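Local structure of A-type flavoprotein (Giardia intestinalis, 2Q9U) at residues E114-K117 and I118-M122. The protein is an oxygen-scavenging flavodiiron protein that binds FMN and a mu-oxo-diiron centre, probably passing electrons from the flavin to the iron site where dioxygen is reduced. Numbering follows the deposited sequence.
Sequences EHLK and ILYGM
The backbone N of G121 gives its hydrogen to K117 O at 2.9 Å with an N-H...O angle of 142°, the last of four successive i-to-i+4 bonds near the C-terminal end of helix 110-120, the crossover helix of the beta-alpha-beta unit between strands 105-108 and 127-129 in the beta-lactamase-like domain. Two earlier bonds of the run are regular: L119 N meets H115 O at 3.0 Å and I118 N meets E114 O at 3.1 Å. The other two are distorted. The bond from Y120 N to L116 O is weak, since the N-H...O angle falls to 120° despite a 2.9 Å separation, and G121 N lies above the K117 carbonyl plane. G121 leaves the helical region with positive phi, and the chain continues as loop before strand 127-129.

I118 CG1, set beside its own backbone N (chi1 -70°), lies 3.3 Å from E114 O. On another side, L116 and Y120 cross obliquely, CD2 of the leucine touching CD2 of the tyrosine ring at 3.7 Å. L119 CB sits over the centre of one face of that ring, 3.4 Å above its plane. Y120 OH is hydrogen-bonded to A86 O, which together with this packing probably restricts the ring's rotation, and H115 ND1 is likewise bonded to D155 OD2. A neighbouring subunit packs along one side of the helix, its F382 against the H115 ring and L119, and its N383 ND2 bonds to I118 O. Towards strand 127-129, L116, K117 and M122 all touch W127, and the methionine chain, extended through chi2 but bent at chi3, brings SD 4.1 Å from L116 CB.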
loop_
_atom_site.group_PDB
_atom_site.type_symbol
_atom_site.label_atom_id
_atom_site.label_comp_id
_atom_site.label_asym_id
_atom_site.label_seq_id
_atom_site.Cartn_x
_atom_site.Cartn_y
_atom_site.Cartn_z
ATOM N N GLU A 114 -4.300 16.343 -35.129
ATOM C CA GLU A 114 -5.505 15.502 -35.042
ATOM C C GLU A 114 -5.755 14.975 -33.622
ATOM O O GLU A 114 -6.882 15.025 -33.120
ATOM C CB GLU A 114 -5.395 14.344 -36.039
ATOM C CG GLU A 114 -5.539 14.849 -37.483
ATOM C CD GLU A 114 -5.223 13.821 -38.556
ATOM O OE1 GLU A 114 -4.593 12.779 -38.269
ATOM O OE2 GLU A 114 -5.625 14.071 -39.716
ATOM N N HIS A 115 -4.693 14.491 -32.973
ATOM C CA HIS A 115 -4.811 13.930 -31.628
ATOM C C HIS A 115 -5.050 15.027 -30.579
ATOM O O HIS A 115 -5.889 14.854 -29.693
ATOM C CB HIS A 115 -3.605 13.029 -31.279
ATOM C CG HIS A 115 -3.541 11.753 -32.072
ATOM N ND1 HIS A 115 -2.436 10.927 -32.066
ATOM C CD2 HIS A 115 -4.428 11.182 -32.928
ATOM C CE1 HIS A 115 -2.646 9.898 -32.872
ATOM N NE2 HIS A 115 -3.850 10.027 -33.404
ATOM N N LEU A 116 -4.322 16.148 -30.676
ATOM C CA LEU A 116 -4.544 17.283 -29.777
ATOM C C LEU A 116 -5.995 17.792 -29.838
ATOM O O LEU A 116 -6.625 18.083 -28.815
ATOM C CB LEU A 116 -3.592 18.460 -30.117
ATOM C CG LEU A 116 -2.123 18.314 -29.738
ATOM C CD1 LEU A 116 -1.266 19.434 -30.403
ATOM C CD2 LEU A 116 -1.935 18.296 -28.220
ATOM N N LYS A 117 -6.517 17.929 -31.048
ATOM C CA LYS A 117 -7.911 18.379 -31.186
ATOM C C LYS A 117 -8.921 17.392 -30.595
ATOM O O LYS A 117 -9.877 17.809 -29.932
ATOM C CB LYS A 117 -8.244 18.668 -32.647
ATOM C CG LYS A 117 -7.667 19.920 -33.237
ATOM C CD LYS A 117 -7.987 19.907 -34.743
ATOM C CE LYS A 117 -7.437 21.109 -35.462
ATOM N NZ LYS A 117 -7.840 21.121 -36.921
ATOM N N ILE A 118 -8.711 16.094 -30.797
ATOM C CA ILE A 118 -9.664 15.085 -30.281
ATOM C C ILE A 118 -9.632 15.037 -28.753
ATOM O O ILE A 118 -10.677 14.951 -28.089
ATOM C CB ILE A 118 -9.384 13.677 -30.845
ATOM C CG1 ILE A 118 -9.746 13.628 -32.331
ATOM C CG2 ILE A 118 -10.258 12.638 -30.122
ATOM C CD1 ILE A 118 -9.303 12.376 -33.016
ATOM N N LEU A 119 -8.446 15.159 -28.199
ATOM C CA LEU A 119 -8.259 15.107 -26.776
ATOM C C LEU A 119 -8.681 16.374 -26.044
ATOM O O LEU A 119 -9.087 16.332 -24.949
ATOM C CB LEU A 119 -6.827 14.746 -26.430
ATOM C CG LEU A 119 -6.499 13.300 -26.717
ATOM C CD1 LEU A 119 -5.060 13.022 -26.714
ATOM C CD2 LEU A 119 -7.261 12.385 -25.792
ATOM N N TYR A 120 -8.519 17.500 -26.687
ATOM C CA TYR A 120 -8.344 18.716 -25.902
ATOM C C TYR A 120 -9.181 19.861 -26.463
ATOM O O TYR A 120 -9.394 20.873 -25.795
ATOM C CB TYR A 120 -6.867 19.116 -25.859
ATOM C CG TYR A 120 -5.964 18.060 -25.263
ATOM C CD1 TYR A 120 -6.285 17.443 -24.062
ATOM C CD2 TYR A 120 -4.790 17.683 -25.901
ATOM C CE1 TYR A 120 -5.461 16.477 -23.513
ATOM C CE2 TYR A 120 -3.960 16.719 -25.360
ATOM C CZ TYR A 120 -4.301 16.119 -24.166
ATOM O OH TYR A 120 -3.478 15.159 -23.624
ATOM N N GLY A 121 -9.654 19.693 -27.694
ATOM C CA GLY A 121 -10.499 20.689 -28.328
ATOM C C GLY A 121 -9.695 21.675 -29.150
ATOM O O GLY A 121 -9.521 21.482 -30.360
ATOM N N MET A 122 -9.197 22.706 -28.468
ATOM C CA MET A 122 -8.365 23.768 -29.049
ATOM C C MET A 122 -9.020 24.326 -30.309
ATOM O O MET A 122 -8.362 24.546 -31.328
ATOM C CB MET A 122 -6.933 23.262 -29.337
ATOM C CG MET A 122 -6.210 22.764 -28.045
ATOM S SD MET A 122 -4.577 22.063 -28.383
ATOM C CE MET A 122 -3.729 23.471 -29.093
#